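PDB 6KR5: cysteine synthase 3 from Entamoeba histolytica, which catalyses the pyridoxal-phosphate-dependent last step of cysteine synthesis, replacing the acetoxy group of O-acetyl-L-serine with sulfide to give L-cysteine and acetate. Local coordinates for the interface of chains A and B. Numbering follows the deposited sequence. Chains: chain A/B, Cysteine synthase 3.

Contact 1: the interface of chains A and B. Residues chain A 12-15; chain B 26-28, 45.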
ATOM      1  N   ARG A  12      17.691   8.655  -1.130  1.00 27.46           N
ATOM      2  CA  ARG A  12      17.219   9.632  -0.168  1.00 25.94           C
ATOM      3  C   ARG A  12      16.996   8.921   1.154  1.00 23.72           C
ATOM      4  O   ARG A  12      16.595   7.758   1.167  1.00 25.72           O
ATOM      5  CB  ARG A  12      15.920  10.279  -0.650  1.00 28.10           C
ATOM      6  CG  ARG A  12      15.509  11.462   0.147  1.00 33.30           C
ATOM      7  CD  ARG A  12      14.303  12.137  -0.468  1.00 32.15           C
ATOM      8  NE  ARG A  12      13.677  12.969   0.539  1.00 27.83           N
ATOM      9  CZ  ARG A  12      12.525  13.603   0.394  1.00 28.09           C
ATOM     10  NH1 ARG A  12      11.851  13.512  -0.743  1.00 29.24           N
ATOM     11  NH2 ARG A  12      12.057  14.329   1.393  1.00 27.72           N
ATOM     12  N   ILE A  13      17.277   9.610   2.254  1.00 24.31           N
ATOM     13  CA  ILE A  13      16.823   9.199   3.577  1.00 25.52           C
ATOM     14  C   ILE A  13      15.695  10.150   3.949  1.00 24.42           C
ATOM     15  O   ILE A  13      15.915  11.355   4.129  1.00 25.42           O
ATOM     16  CB  ILE A  13      17.952   9.224   4.621  1.00 23.49           C
ATOM     17  CG1 ILE A  13      19.106   8.320   4.180  1.00 29.82           C
ATOM     18  CG2 ILE A  13      17.432   8.763   5.981  1.00 23.30           C
ATOM     19  CD1 ILE A  13      18.800   6.879   4.297  1.00 32.43           C
ATOM     20  N   TYR A  14      14.478   9.623   4.020  1.00 21.72           N
ATOM     21  CA  TYR A  14      13.327  10.432   4.380  1.00 22.03           C
ATOM     22  C   TYR A  14      13.344  10.707   5.877  1.00 19.41           C
ATOM     23  O   TYR A  14      13.642   9.820   6.679  1.00 23.13           O
ATOM     24  CB  TYR A  14      12.045   9.703   3.982  1.00 21.52           C
ATOM     25  CG  TYR A  14      11.927   9.494   2.492  1.00 20.29           C
ATOM     26  CD1 TYR A  14      12.527   8.404   1.864  1.00 20.99           C
ATOM     27  CD2 TYR A  14      11.232  10.402   1.702  1.00 19.85           C
ATOM     28  CE1 TYR A  14      12.418   8.222   0.496  1.00 24.52           C
ATOM     29  CE2 TYR A  14      11.106  10.227   0.337  1.00 21.19           C
ATOM     30  CZ  TYR A  14      11.705   9.131  -0.263  1.00 21.35           C
ATOM     31  OH  TYR A  14      11.607   8.942  -1.623  1.00 25.87           O
ATOM     32  N   HIS A  15      13.021  11.946   6.263  1.00 20.63           N
ATOM     33  CA  HIS A  15      13.069  12.274   7.679  1.00 21.68           C
ATOM     34  C   HIS A  15      11.859  11.754   8.436  1.00 21.61           C
ATOM     35  O   HIS A  15      11.925  11.612   9.662  1.00 22.20           O
ATOM     36  CB  HIS A  15      13.154  13.789   7.882  1.00 22.42           C
ATOM     37  CG  HIS A  15      14.336  14.430   7.226  1.00 26.20           C
ATOM     38  ND1 HIS A  15      14.237  15.116   6.035  1.00 34.26           N
ATOM     39  CD2 HIS A  15      15.629  14.528   7.610  1.00 34.07           C
ATOM     40  CE1 HIS A  15      15.422  15.595   5.703  1.00 35.63           C
ATOM     41  NE2 HIS A  15      16.283  15.259   6.647  1.00 30.17           N
TER
ATOM     42  N   LEU B  26      13.549   4.465   2.493  1.00 19.38           N
ATOM     43  CA  LEU B  26      14.260   4.279   3.752  1.00 19.38           C
ATOM     44  C   LEU B  26      14.010   5.524   4.600  1.00 22.46           C
ATOM     45  O   LEU B  26      14.343   6.637   4.173  1.00 21.69           O
ATOM     46  CB  LEU B  26      15.750   4.062   3.498  1.00 21.61           C
ATOM     47  CG  LEU B  26      16.627   3.679   4.681  1.00 20.81           C
ATOM     48  CD1 LEU B  26      16.142   2.407   5.344  1.00 23.38           C
ATOM     49  CD2 LEU B  26      18.057   3.502   4.197  1.00 21.95           C
ATOM     50  N   VAL B  27      13.399   5.342   5.776  1.00 19.34           N
ATOM     51  CA  VAL B  27      12.812   6.427   6.565  1.00 19.62           C
ATOM     52  C   VAL B  27      13.373   6.416   7.983  1.00 19.25           C
ATOM     53  O   VAL B  27      13.506   5.356   8.606  1.00 19.96           O
ATOM     54  CB  VAL B  27      11.271   6.307   6.597  1.00 20.73           C
ATOM     55  CG1 VAL B  27      10.630   7.473   7.373  1.00 19.24           C
ATOM     56  CG2 VAL B  27      10.720   6.225   5.174  1.00 19.82           C
ATOM     57  N   GLU B  28      13.671   7.602   8.511  1.00 20.68           N
ATOM     58  CA  GLU B  28      14.119   7.715   9.897  1.00 22.36           C
ATOM     59  C   GLU B  28      12.977   7.467  10.877  1.00 18.70           C
ATOM     60  O   GLU B  28      11.879   8.016  10.718  1.00 20.83           O
ATOM     61  CB  GLU B  28      14.686   9.108  10.163  1.00 22.16           C
ATOM     62  CG  GLU B  28      15.881   9.505   9.306  1.00 25.68           C
ATOM     63  CD  GLU B  28      16.273  10.971   9.494  1.00 26.37           C
ATOM     64  OE1 GLU B  28      15.447  11.764   9.995  1.00 24.99           O
ATOM     65  OE2 GLU B  28      17.417  11.326   9.131  1.00 28.08           O
ATOM     66  N   LEU B  45      16.836   3.427  10.921  1.00 21.66           N
ATOM     67  CA  LEU B  45      16.129   3.641   9.667  1.00 21.13           C
ATOM     68  C   LEU B  45      15.304   2.413   9.337  1.00 20.93           C
ATOM     69  O   LEU B  45      15.769   1.285   9.534  1.00 21.68           O
ATOM     70  CB  LEU B  45      17.105   3.914   8.519  1.00 22.88           C
ATOM     71  CG  LEU B  45      18.184   4.953   8.801  1.00 19.60           C
ATOM     72  CD1 LEU B  45      19.122   5.025   7.588  1.00 21.63           C
ATOM     73  CD2 LEU B  45      17.548   6.305   9.109  1.00 22.06           C
TER
HETATM   74  O   HOH W   1      14.926   5.810   0.396  1.00 21.97           O

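Contact 2: the interface of chains A and B. Residues chain A 9, 11; chain B 178-179, 181.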
ATOM      1  N   PRO A   9      16.766   2.831  -6.753  1.00 26.18           N
ATOM      2  CA  PRO A   9      16.785   3.419  -5.407  1.00 25.55           C
ATOM      3  C   PRO A   9      16.304   4.862  -5.398  1.00 25.57           C
ATOM      4  O   PRO A   9      16.566   5.638  -6.321  1.00 26.00           O
ATOM      5  CB  PRO A   9      18.260   3.329  -4.998  1.00 25.05           C
ATOM      6  CG  PRO A   9      18.809   2.213  -5.810  1.00 24.26           C
ATOM      7  CD  PRO A   9      18.089   2.315  -7.138  1.00 25.40           C
ATOM      8  N   LYS A  11      17.489   7.074  -3.509  1.00 24.04           N
ATOM      9  CA  LYS A  11      18.681   7.865  -3.167  1.00 25.88           C
ATOM     10  C   LYS A  11      18.313   9.026  -2.242  1.00 29.73           C
ATOM     11  O   LYS A  11      18.585  10.204  -2.497  1.00 28.49           O
ATOM     12  CB  LYS A  11      19.434   8.347  -4.414  1.00 30.83           C
ATOM     13  CG  LYS A  11      20.786   9.014  -4.060  1.00 45.40           C
ATOM     14  CD  LYS A  11      21.883   8.823  -5.109  1.00 50.12           C
ATOM     15  CE  LYS A  11      23.178   8.301  -4.464  1.00 48.24           C
ATOM     16  NZ  LYS A  11      24.077   9.375  -3.938  1.00 48.27           N
TER
ATOM     17  N   GLU B 178      22.959   2.407  -1.543  1.00 22.34           N
ATOM     18  CA  GLU B 178      22.904   3.725  -2.167  1.00 22.74           C
ATOM     19  C   GLU B 178      22.234   4.749  -1.254  1.00 24.72           C
ATOM     20  O   GLU B 178      22.731   5.870  -1.093  1.00 24.80           O
ATOM     21  CB  GLU B 178      22.164   3.638  -3.504  1.00 24.86           C
ATOM     22  CG  GLU B 178      22.915   2.908  -4.610  1.00 24.52           C
ATOM     23  CD  GLU B 178      24.063   3.721  -5.177  1.00 36.90           C
ATOM     24  OE1 GLU B 178      23.960   4.964  -5.202  1.00 44.79           O
ATOM     25  OE2 GLU B 178      25.065   3.113  -5.613  1.00 43.63           O
ATOM     26  N   ASP B 179      21.095   4.391  -0.655  1.00 22.55           N
ATOM     27  CA  ASP B 179      20.359   5.360   0.152  1.00 22.57           C
ATOM     28  C   ASP B 179      21.169   5.816   1.366  1.00 23.36           C
ATOM     29  O   ASP B 179      21.086   6.986   1.764  1.00 23.08           O
ATOM     30  CB  ASP B 179      19.009   4.779   0.586  1.00 24.10           C
ATOM     31  CG  ASP B 179      18.026   4.650  -0.567  1.00 25.69           C
ATOM     32  OD1 ASP B 179      18.294   5.192  -1.659  1.00 25.58           O
ATOM     33  OD2 ASP B 179      16.972   4.013  -0.375  1.00 24.02           O
ATOM     34  N   ASN B 181      24.449   5.899   1.464  1.00 24.78           N
ATOM     35  CA  ASN B 181      25.805   6.316   1.011  1.00 26.38           C
ATOM     36  C   ASN B 181      26.864   5.425   1.666  1.00 26.89           C
ATOM     37  O   ASN B 181      27.888   5.943   2.079  1.00 28.29           O
ATOM     38  CB  ASN B 181      26.089   7.802   1.234  1.00 29.23           C
ATOM     39  CG  ASN B 181      24.974   8.676   0.727  1.00 39.31           C
ATOM     40  OD1 ASN B 181      24.474   9.522   1.448  1.00 51.35           O
ATOM     41  ND2 ASN B 181      24.600   8.495  -0.521  1.00 36.55           N
TER

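Contact 3: the interface of chains A and B. Residues chain A 25, 27, 48, 51, 275; chain B 17, 20, 53.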
ATOM      1  N   PRO A  25       3.823   6.471  -9.024  1.00 19.29           N
ATOM      2  CA  PRO A  25       4.152   5.975 -10.365  1.00 20.19           C
ATOM      3  C   PRO A  25       3.057   6.228 -11.381  1.00 19.63           C
ATOM      4  O   PRO A  25       1.862   6.136 -11.087  1.00 21.22           O
ATOM      5  CB  PRO A  25       4.324   4.467 -10.154  1.00 19.52           C
ATOM      6  CG  PRO A  25       4.453   4.268  -8.694  1.00 24.81           C
ATOM      7  CD  PRO A  25       3.662   5.373  -8.061  1.00 20.12           C
ATOM      8  N   VAL A  27       1.943   4.491 -14.896  1.00 18.35           N
ATOM      9  CA  VAL A  27       2.135   3.152 -15.458  1.00 18.92           C
ATOM     10  C   VAL A  27       1.271   2.974 -16.702  1.00 19.81           C
ATOM     11  O   VAL A  27       0.098   3.364 -16.716  1.00 19.62           O
ATOM     12  CB  VAL A  27       1.802   2.061 -14.415  1.00 18.31           C
ATOM     13  CG1 VAL A  27       2.068   0.632 -14.978  1.00 18.19           C
ATOM     14  CG2 VAL A  27       2.590   2.304 -13.125  1.00 19.93           C
ATOM     15  N   LEU A  48      -0.831   5.892  -9.901  1.00 17.46           N
ATOM     16  CA  LEU A  48      -1.178   4.946  -8.842  1.00 19.45           C
ATOM     17  C   LEU A  48      -1.042   5.628  -7.487  1.00 19.23           C
ATOM     18  O   LEU A  48       0.005   5.582  -6.836  1.00 20.30           O
ATOM     19  CB  LEU A  48      -0.301   3.707  -8.950  1.00 18.62           C
ATOM     20  CG  LEU A  48      -0.396   3.027 -10.320  1.00 18.82           C
ATOM     21  CD1 LEU A  48       0.387   1.732 -10.291  1.00 20.99           C
ATOM     22  CD2 LEU A  48      -1.824   2.766 -10.675  1.00 20.86           C
ATOM     23  N   PHE A  51       0.299   4.192  -4.054  1.00 18.57           N
ATOM     24  CA  PHE A  51       1.693   4.188  -3.631  1.00 19.60           C
ATOM     25  C   PHE A  51       1.980   5.192  -2.523  1.00 20.50           C
ATOM     26  O   PHE A  51       3.090   5.185  -1.981  1.00 22.27           O
ATOM     27  CB  PHE A  51       2.619   4.448  -4.830  1.00 19.68           C
ATOM     28  CG  PHE A  51       3.000   3.193  -5.588  1.00 19.32           C
ATOM     29  CD1 PHE A  51       2.069   2.528  -6.365  1.00 20.22           C
ATOM     30  CD2 PHE A  51       4.284   2.692  -5.516  1.00 23.79           C
ATOM     31  CE1 PHE A  51       2.419   1.376  -7.075  1.00 22.15           C
ATOM     32  CE2 PHE A  51       4.641   1.542  -6.221  1.00 23.28           C
ATOM     33  CZ  PHE A  51       3.706   0.887  -6.992  1.00 22.38           C
ATOM     34  N   ILE A 275      -2.968  -4.775 -11.665  1.00 18.95           N
ATOM     35  CA  ILE A 275      -3.033  -3.590 -10.818  1.00 19.55           C
ATOM     36  C   ILE A 275      -4.322  -3.679 -10.015  1.00 19.04           C
ATOM     37  O   ILE A 275      -5.419  -3.645 -10.588  1.00 19.44           O
ATOM     38  CB  ILE A 275      -3.003  -2.304 -11.653  1.00 18.33           C
ATOM     39  CG1 ILE A 275      -1.696  -2.213 -12.455  1.00 19.86           C
ATOM     40  CG2 ILE A 275      -3.246  -1.072 -10.775  1.00 19.01           C
ATOM     41  CD1 ILE A 275      -1.687  -1.072 -13.488  1.00 20.73           C
TER
ATOM     42  N   ILE B  17       3.140  -2.956 -14.093  1.00 19.17           N
ATOM     43  CA  ILE B  17       3.221  -2.837 -12.640  1.00 21.17           C
ATOM     44  C   ILE B  17       4.479  -3.502 -12.098  1.00 20.91           C
ATOM     45  O   ILE B  17       4.980  -3.104 -11.042  1.00 17.97           O
ATOM     46  CB  ILE B  17       1.932  -3.388 -11.989  1.00 18.51           C
ATOM     47  CG1 ILE B  17       1.822  -2.938 -10.531  1.00 19.33           C
ATOM     48  CG2 ILE B  17       1.824  -4.916 -12.111  1.00 18.08           C
ATOM     49  CD1 ILE B  17       1.719  -1.442 -10.379  1.00 19.13           C
ATOM     50  N   THR B  20       7.434  -1.291 -11.158  1.00 19.47           N
ATOM     51  CA  THR B  20       7.390  -0.480  -9.943  1.00 19.62           C
ATOM     52  C   THR B  20       7.841  -1.239  -8.705  1.00 20.50           C
ATOM     53  O   THR B  20       7.891  -0.644  -7.624  1.00 20.06           O
ATOM     54  CB  THR B  20       5.984   0.079  -9.667  1.00 19.73           C
ATOM     55  OG1 THR B  20       5.105  -0.969  -9.240  1.00 19.25           O
ATOM     56  CG2 THR B  20       5.400   0.782 -10.884  1.00 20.06           C
ATOM     57  N   PRO B  53       4.050  -2.586  -5.060  1.00 19.39           N
ATOM     58  CA  PRO B  53       2.666  -2.438  -5.563  1.00 19.21           C
ATOM     59  C   PRO B  53       1.635  -3.292  -4.842  1.00 20.20           C
ATOM     60  O   PRO B  53       0.495  -2.836  -4.652  1.00 20.68           O
ATOM     61  CB  PRO B  53       2.783  -2.825  -7.046  1.00 20.64           C
ATOM     62  CG  PRO B  53       4.142  -3.492  -7.189  1.00 19.59           C
ATOM     63  CD  PRO B  53       5.008  -2.844  -6.148  1.00 21.07           C
TER

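Contact 1: the interface of chains A and B
A:Tyr14 and B:Leu26 join two short strands, A 13-14 and B 26-28, into an intermolecular parallel beta pairing. The amide N of A:Tyr14 donates to O of B:Leu26 at 3.0 Å, and its carbonyl O accepts from N of B:Glu28 at 2.9 Å, a nearly straight bond (170° at H). Two residues before A:Tyr14, a water bridges O of A:Arg12 and N of B:Leu26. The carbonyl O of B:Leu26 also lies at the edge of the A:Tyr14 ring, in its plane, near CD1.

B:Glu28 runs out along the partner chain. Its CB lies against the carbonyl oxygens of A:Tyr14 and A:His15; CG, turned away from its own carbonyl carbon (chi1 -60°), packs on CG2 of A:Ile13 at 3.7 Å; CD reaches CA of A:His15. At the tip, OE1 sits 3.4 Å from CA of A:His15 and also faces CB and CD2 of that residue, whose ring plane stands 78° from the carboxylate; OE2 is slightly farther from CD2. NE2 of A:His15 lies 4.8 Å from OE2 of B:Glu28, too far for a bond; if the histidine were charged, a longer-range attraction is possible.

On the other branch of A:Ile13, CD1 presses against CD2 of B:Leu26 at 3.5 Å and touches CD1 of B:Leu45 at 3.8 Å.

Contact 2: the interface of chains A and B
The C-terminal end of helix 169-179 of chain B, with the loop that follows it, receives the N-terminal arm of chain A, which turns at A:Lys11 through a left-handed backbone conformation. A:Pro9 and A:Lys11 of this arm lie over the last helical turn. The backbone N of A:Lys11 donates a hydrogen bond to OD1 of the B:Asp179 carboxylate at 2.8 Å. It comes to the syn side of that oxygen but 30° out of the carboxylate plane, and the bond is markedly bent, 120° at H. A:Pro9 settles beside the same oxygen, its ring CB 3.8 Å from OD1 of B:Asp179 and in looser contact with CB of B:Glu178.

The A:Lys11 side chain is laid across the helix end rather than fully stretched. It leaves opposite its own amide (chi1 -172°) and then bends along its length, which carries CE to 3.5 Å from OE1 of B:Glu178. The side-chain amine NZ stays 4.6 Å from OE1 of B:Glu178, so the opposite charges could attract without forming a salt bridge. Beyond the helix, B:Asn181 crosses the lysine at about a right angle, its amide ND2 near NZ but not hydrogen-bonded to it. Partial negative charge expected at a helix C-terminus might add to the pull on the lysine. The site fastens the N-terminal arm of one subunit to the body of the other and probably helps to hold the two subunits together.

Contact 3: the interface of chains A and B
B:Ile17 and B:Thr20 open and close a 3-10 turn (17-20) that lies against an apolar surface of chain A formed by strands 26-28 and 43-48, the 3-10 turn 49-51 and the loop at A:Ile275. In this member of the pyridoxal-phosphate-dependent cysteine synthase family, the turn forms part of the contact between the two chains of the crystal assembly. The turn is tied internally, the OG1 hydroxyl of B:Thr20 donating to O of B:Ile17 at 2.8 Å, in the carbonyl plane and on a lone pair.

B:Ile17 extends its CG1 branch away from its own amide (chi1 -165°), and the terminal CD1 abuts CD1 of A:Leu48 at 3.4 Å, a tight contact. From another side CG1 of A:Ile275 meets CB of B:Ile17 at 3.8 Å, with CD1 of B:Ile17 slightly farther from it.

The phenyl ring of A:Phe51 points its far end at B:Thr20. CZ is 3.2 Å from OG1 and 3.6 Å from CB of the threonine, and it also touches CA and CB of B:Pro53. One face of the ring is covered within chain A by CG of A:Pro25, 3.4 Å above its centre, which backs the aromatic as it reaches across. A chi1 of 72° sets OG1 of B:Thr20 between its backbone N and carbonyl carbon, towards O of B:Ile17 and CZ of A:Phe51, and leaves CG2 to meet CG2 of A:Val27, the two side chains crossing at about a right angle, and, at 3.9 Å, CB of A:Pro25.

Contact 1 and contact 2 are neighbours, their C-alpha centres about 10 Å apart, and are reached by one continuous stretch of chain A, residues 9 to 15. Contact 3 lies about 21 Å from either. Its chain B turn, 17-20, follows the same N-terminal stretch in the other subunit, and strands 26-28 and 43-48 line both contact 1 and contact 3, in opposite chains. Because the interface is two-fold symmetric, each N-terminal segment engages its partner along consecutive sites: helix end, strand edge and apolar surface. These reciprocal contacts of the N-terminal segments probably stabilise the dimer seen in the crystal.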